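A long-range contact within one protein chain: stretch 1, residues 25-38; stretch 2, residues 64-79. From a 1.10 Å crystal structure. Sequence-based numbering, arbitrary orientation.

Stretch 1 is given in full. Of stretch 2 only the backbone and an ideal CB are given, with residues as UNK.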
# COMPACT_ATOMS: atom_id res chain seq x y z
N LEU A 25 -4.48 -16.63 5.74
CA LEU A 25 -3.56 -16.39 4.64
C LEU A 25 -4.32 -16.09 3.37
O LEU A 25 -5.25 -16.80 3.02
CB LEU A 25 -2.71 -17.66 4.43
CG LEU A 25 -1.57 -17.98 5.30
CD1 LEU A 25 -1.17 -19.39 4.97
CD2 LEU A 25 -0.45 -17.02 4.88
N PRO A 26 -3.98 -15.02 2.69
CA PRO A 26 -4.62 -14.78 1.36
C PRO A 26 -4.38 -16.01 0.48
O PRO A 26 -3.23 -16.49 0.40
CB PRO A 26 -3.89 -13.54 0.83
CG PRO A 26 -3.46 -12.84 2.09
CD PRO A 26 -3.03 -13.96 3.00
N PRO A 27 -5.39 -16.50 -0.24
CA PRO A 27 -5.12 -17.64 -1.09
C PRO A 27 -4.15 -17.26 -2.22
O PRO A 27 -4.23 -16.17 -2.78
CB PRO A 27 -6.51 -17.96 -1.64
CG PRO A 27 -7.42 -17.05 -1.14
CD PRO A 27 -6.80 -16.11 -0.19
N LEU A 28 -3.29 -18.20 -2.57
CA LEU A 28 -2.33 -17.98 -3.66
C LEU A 28 -3.02 -18.22 -4.99
O LEU A 28 -3.60 -19.32 -5.19
CB LEU A 28 -1.17 -18.95 -3.48
CG LEU A 28 -0.12 -18.98 -4.55
CD1 LEU A 28 0.63 -17.66 -4.67
CD2 LEU A 28 0.89 -20.11 -4.32
N VAL A 29 -2.91 -17.26 -5.89
CA VAL A 29 -3.49 -17.40 -7.23
C VAL A 29 -2.40 -17.12 -8.25
O VAL A 29 -1.72 -16.08 -8.18
CB VAL A 29 -4.69 -16.47 -7.42
CG1 VAL A 29 -5.18 -16.50 -8.87
CG2 VAL A 29 -5.81 -16.83 -6.47
N GLU A 30 -2.25 -18.03 -9.20
CA GLU A 30 -1.33 -17.88 -10.33
C GLU A 30 -2.11 -17.98 -11.63
O GLU A 30 -3.22 -18.53 -11.64
CB GLU A 30 -0.23 -18.96 -10.26
CG GLU A 30 0.63 -18.79 -9.02
CD GLU A 30 1.57 -19.93 -8.77
OE1 GLU A 30 1.11 -21.09 -8.55
OE2 GLU A 30 2.81 -19.75 -8.81
N PRO A 31 -1.59 -17.46 -12.74
CA PRO A 31 -2.33 -17.55 -14.01
C PRO A 31 -2.65 -19.01 -14.34
O PRO A 31 -1.83 -19.91 -14.15
CB PRO A 31 -1.37 -16.94 -15.00
CG PRO A 31 -0.52 -15.95 -14.16
CD PRO A 31 -0.32 -16.71 -12.88
N ASP A 32 -3.85 -19.21 -14.89
CA ASP A 32 -4.33 -20.55 -15.25
C ASP A 32 -3.76 -20.97 -16.59
O ASP A 32 -2.87 -20.32 -17.15
CB ASP A 32 -5.84 -20.58 -15.17
CG ASP A 32 -6.55 -19.78 -16.26
OD1 ASP A 32 -5.90 -19.37 -17.25
OD2 ASP A 32 -7.81 -19.60 -16.12
N ALA A 33 -4.25 -22.10 -17.12
CA ALA A 33 -3.75 -22.64 -18.37
C ALA A 33 -3.92 -21.71 -19.54
O ALA A 33 -3.22 -21.86 -20.53
CB ALA A 33 -4.36 -23.99 -18.68
N SER A 34 -4.85 -20.78 -19.44
CA SER A 34 -5.06 -19.75 -20.47
C SER A 34 -4.40 -18.41 -20.16
O SER A 34 -4.63 -17.42 -20.88
CB SER A 34 -6.59 -19.56 -20.69
OG SER A 34 -7.24 -20.73 -21.14
N GLY A 35 -3.61 -18.35 -19.13
CA GLY A 35 -2.95 -17.11 -18.76
C GLY A 35 -3.80 -16.12 -17.98
O GLY A 35 -3.43 -14.96 -17.87
N VAL A 36 -4.94 -16.59 -17.47
CA VAL A 36 -5.94 -15.69 -16.84
C VAL A 36 -5.84 -15.80 -15.30
O VAL A 36 -5.68 -16.89 -14.77
CB VAL A 36 -7.35 -16.07 -17.31
CG1 VAL A 36 -8.37 -15.17 -16.69
CG2 VAL A 36 -7.42 -15.95 -18.84
N VAL A 37 -6.02 -14.65 -14.67
CA VAL A 37 -6.27 -14.51 -13.23
C VAL A 37 -7.65 -13.88 -13.08
O VAL A 37 -7.83 -12.73 -13.50
CB VAL A 37 -5.18 -13.67 -12.57
CG1 VAL A 37 -5.54 -13.35 -11.11
CG2 VAL A 37 -3.83 -14.36 -12.62
N LYS A 38 -8.57 -14.57 -12.43
CA LYS A 38 -9.93 -14.08 -12.26
C LYS A 38 -10.13 -13.43 -10.89
O LYS A 38 -9.82 -14.03 -9.85
CB LYS A 38 -10.90 -15.24 -12.44
CG LYS A 38 -10.94 -15.84 -13.83
CD LYS A 38 -11.89 -17.03 -14.03
CE LYS A 38 -11.69 -17.63 -15.40
NZ LYS A 38 -12.65 -18.73 -15.58
N UNK A 64 -10.85 -8.47 1.86
CA UNK A 64 -9.49 -8.67 1.35
C UNK A 64 -9.58 -9.49 0.06
O UNK A 64 -10.57 -9.37 -0.66
CB UNK A 64 -8.60 -9.37 2.38
N UNK A 65 -8.55 -10.25 -0.26
CA UNK A 65 -8.42 -10.80 -1.59
C UNK A 65 -7.25 -11.75 -1.65
O UNK A 65 -6.54 -11.97 -0.68
CB UNK A 65 -8.26 -9.69 -2.63
N UNK A 66 -7.04 -12.36 -2.82
CA UNK A 66 -5.93 -13.28 -3.01
C UNK A 66 -4.58 -12.56 -3.05
O UNK A 66 -4.51 -11.35 -3.26
CB UNK A 66 -6.13 -14.08 -4.30
N UNK A 67 -3.53 -13.38 -2.92
CA UNK A 67 -2.16 -12.98 -3.33
C UNK A 67 -1.93 -13.57 -4.70
O UNK A 67 -1.89 -14.80 -4.86
CB UNK A 67 -1.09 -13.45 -2.34
N UNK A 68 -1.87 -12.69 -5.69
CA UNK A 68 -1.61 -13.05 -7.08
C UNK A 68 -0.10 -13.05 -7.29
O UNK A 68 0.57 -12.07 -7.03
CB UNK A 68 -2.30 -12.09 -8.05
N UNK A 69 0.47 -14.20 -7.71
CA UNK A 69 1.91 -14.30 -7.96
C UNK A 69 2.17 -14.38 -9.45
O UNK A 69 1.62 -15.27 -10.13
CB UNK A 69 2.51 -15.52 -7.25
N UNK A 70 2.91 -13.41 -9.96
CA UNK A 70 3.24 -13.26 -11.36
C UNK A 70 4.72 -13.35 -11.57
O UNK A 70 5.52 -12.83 -10.79
CB UNK A 70 2.71 -11.93 -11.91
N UNK A 71 5.12 -13.98 -12.67
CA UNK A 71 6.52 -14.13 -13.04
C UNK A 71 6.95 -12.99 -13.95
O UNK A 71 6.25 -12.67 -14.92
CB UNK A 71 6.76 -15.48 -13.72
N UNK A 72 8.10 -12.37 -13.67
CA UNK A 72 8.64 -11.41 -14.58
C UNK A 72 8.76 -12.06 -15.95
O UNK A 72 9.15 -13.24 -16.08
CB UNK A 72 9.99 -10.88 -14.09
N UNK A 73 8.40 -11.29 -16.97
CA UNK A 73 8.42 -11.77 -18.31
C UNK A 73 7.13 -12.46 -18.81
O UNK A 73 7.02 -12.73 -20.01
CB UNK A 73 9.60 -12.74 -18.44
N UNK A 74 6.17 -12.79 -17.96
CA UNK A 74 4.99 -13.43 -18.49
C UNK A 74 3.89 -12.42 -18.86
O UNK A 74 3.84 -11.31 -18.34
CB UNK A 74 4.46 -14.44 -17.47
N UNK A 75 2.98 -12.86 -19.70
CA UNK A 75 1.77 -12.09 -20.07
C UNK A 75 0.57 -12.73 -19.39
O UNK A 75 0.37 -13.95 -19.45
CB UNK A 75 1.57 -12.05 -21.59
N UNK A 76 -0.23 -11.90 -18.72
CA UNK A 76 -1.37 -12.33 -17.93
C UNK A 76 -2.57 -11.48 -18.26
O UNK A 76 -2.46 -10.25 -18.40
CB UNK A 76 -1.06 -12.26 -16.43
N UNK A 77 -3.73 -12.11 -18.33
CA UNK A 77 -5.00 -11.40 -18.40
C UNK A 77 -5.52 -11.24 -16.96
O UNK A 77 -5.79 -12.26 -16.29
CB UNK A 77 -6.01 -12.14 -19.28
N UNK A 78 -5.66 -10.00 -16.50
CA UNK A 78 -6.24 -9.71 -15.18
C UNK A 78 -7.72 -9.48 -15.40
O UNK A 78 -8.14 -8.40 -15.80
CB UNK A 78 -5.58 -8.50 -14.51
N UNK A 79 -8.50 -10.55 -15.22
CA UNK A 79 -9.92 -10.56 -15.55
C UNK A 79 -10.71 -10.13 -14.35
O UNK A 79 -10.93 -10.93 -13.41
CB UNK A 79 -10.37 -11.94 -16.03

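Position 64 has phi/psi of 58/-152°, easiest for glycine and strained for others. Its CB has nothing of stretch 1 within 5.5 Å, so stretch 1 does not choose. It is Leu64. Position 65 is fully extended and its CB would point away; many residues would fit. It is Gly65, whose O lies 3.4 Å from Pro26 CB.

At position 66 the CB is tight, 3.2 Å from Pro27 O. Phi is -71°, and no atom of stretch 1 accepts a bond from its N. A compact apolar residue suits, proline included. It is Pro66, with CB 3.6 Å from Val29 CG2.

Position 67 pairs with Leu28 in a parallel ladder. Its N donates to Pro27 O and its O accepts from Val29 N, both 2.9 Å. The CB sits beside Pro26 CB, on the Leu28 face, so aliphatic residues suit. It is Leu67; CD2 reaches Leu28 CD1 at 4.0 Å.

Position 68 turns to the face of Val29 and Val37. Valine, isoleucine or leucine would suit. It is Val68, and CG2 packs 4.0 Å from Val37 CG1.

At position 69, N donates to Val29 O. The CB lies near Leu28 CD1 and Glu30 CG, and the Glu30 carboxylate offers a charge. Arginine or lysine fits. It is Arg69. NH2 makes a salt bridge to Glu30 OE2 (3.1 Å), and NE adds a weak hydrogen bond to it. Leu28 CD2 covers one guanidinium face.

Position 70 points its CB away; a side chain of leucine size or longer could bring its end back toward Pro31. It is Leu70, whose CD2 lies 3.9 Å from Pro31 CG.

Positions 71 to 74 form a type II turn. Stretch 1 leaves 71 and 72 open; they are Lys71 and Asn72. Phi/psi of 89/-11° at 73 calls for glycine: Gly73. At 74 the CB points toward stretch 1 with room for a longer side chain, which could reach Pro31 or the N of Lys71. It is Glu74. OE2 accepts from Lys71 N (2.8 Å), bracing the turn; OE1 is 3.7 Å from Pro31 CG.

The CB at 75 has nothing of stretch 1 within 5.5 Å, so many residues would do: Thr75.

At position 76 the CB is 3.9 Å from Gly35 O and 4.4 Å from Pro31 CG, with Val37 CG2 within reach of a branch. A branched aliphatic suits. It is Val76, with CG2 3.7 Å from Val37 CG2.

Position 77 pairs with Val36. Its N donates to Gly35 O and its O accepts from Val37 N. Threonine or valine would suit. It is Thr77; a water links OG1 to Ser34 O.

Position 78 shares the Val37 face; a leucine-sized residue could reach back. It is Leu78, with CD2 4.2 Å from Val37 CB.

Position 79 pairs with Lys38, and its N donates to Val37 O. Small or larger polar residues could serve. It is Ser79, whose CB packs on Val36 CG1.

Stretch 2 (64-79) LGPLVRLKNGETVTLS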
# COMPACT_ATOMS: atom_id res chain seq x y z
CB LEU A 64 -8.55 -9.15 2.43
CG LEU A 64 -7.88 -8.04 3.23
CD1 LEU A 64 -7.12 -8.63 4.39
CD2 LEU A 64 -6.94 -7.15 2.49
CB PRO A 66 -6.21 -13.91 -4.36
CG PRO A 66 -6.94 -12.82 -5.11
CD PRO A 66 -7.79 -12.17 -4.05
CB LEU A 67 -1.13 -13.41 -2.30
CG LEU A 67 0.31 -12.91 -2.62
CD1 LEU A 67 1.06 -12.57 -1.38
CD2 LEU A 67 1.06 -13.83 -3.52
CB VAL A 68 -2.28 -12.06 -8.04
CG1 VAL A 68 -1.98 -12.43 -9.49
CG2 VAL A 68 -3.76 -11.98 -7.78
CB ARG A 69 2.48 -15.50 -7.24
CG ARG A 69 3.99 -15.55 -7.34
CD ARG A 69 4.61 -16.38 -6.21
NE ARG A 69 4.29 -17.71 -6.47
CZ ARG A 69 4.43 -18.76 -5.61
NH1 ARG A 69 4.87 -18.62 -4.35
NH2 ARG A 69 4.16 -19.98 -6.03
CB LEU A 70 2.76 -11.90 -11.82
CG LEU A 70 1.26 -11.62 -11.66
CD1 LEU A 70 0.95 -10.21 -12.11
CD2 LEU A 70 0.39 -12.63 -12.34
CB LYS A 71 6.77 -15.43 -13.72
CG LYS A 71 6.53 -16.62 -12.83
CD LYS A 71 6.81 -17.94 -13.51
CE LYS A 71 5.77 -18.28 -14.52
NZ LYS A 71 5.78 -19.77 -14.76
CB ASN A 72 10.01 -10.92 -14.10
CG ASN A 72 10.43 -9.65 -14.76
OD1 ASN A 72 9.62 -8.76 -15.01
ND2 ASN A 72 11.73 -9.60 -15.09
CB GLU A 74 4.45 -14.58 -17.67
CG GLU A 74 3.69 -14.22 -16.44
CD GLU A 74 3.13 -15.41 -15.52
OE1 GLU A 74 2.57 -16.48 -16.05
OE2 GLU A 74 3.19 -15.28 -14.27
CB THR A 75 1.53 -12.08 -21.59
OG1 THR A 75 2.67 -11.55 -22.23
CG2 THR A 75 0.33 -11.19 -21.97
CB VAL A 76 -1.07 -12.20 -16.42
CG1 VAL A 76 -0.72 -10.83 -15.92
CG2 VAL A 76 -2.19 -12.65 -15.51
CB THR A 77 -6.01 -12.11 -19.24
OG1 THR A 77 -5.50 -12.23 -20.58
CG2 THR A 77 -7.34 -11.36 -19.26
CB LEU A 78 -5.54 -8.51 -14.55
CG LEU A 78 -4.04 -8.70 -14.26
CD1 LEU A 78 -3.38 -7.42 -13.83
CD2 LEU A 78 -3.79 -9.80 -13.23
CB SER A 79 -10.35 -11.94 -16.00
OG SER A 79 -11.70 -11.96 -16.33
O HOH W 1 -3.80 -14.48 -21.14
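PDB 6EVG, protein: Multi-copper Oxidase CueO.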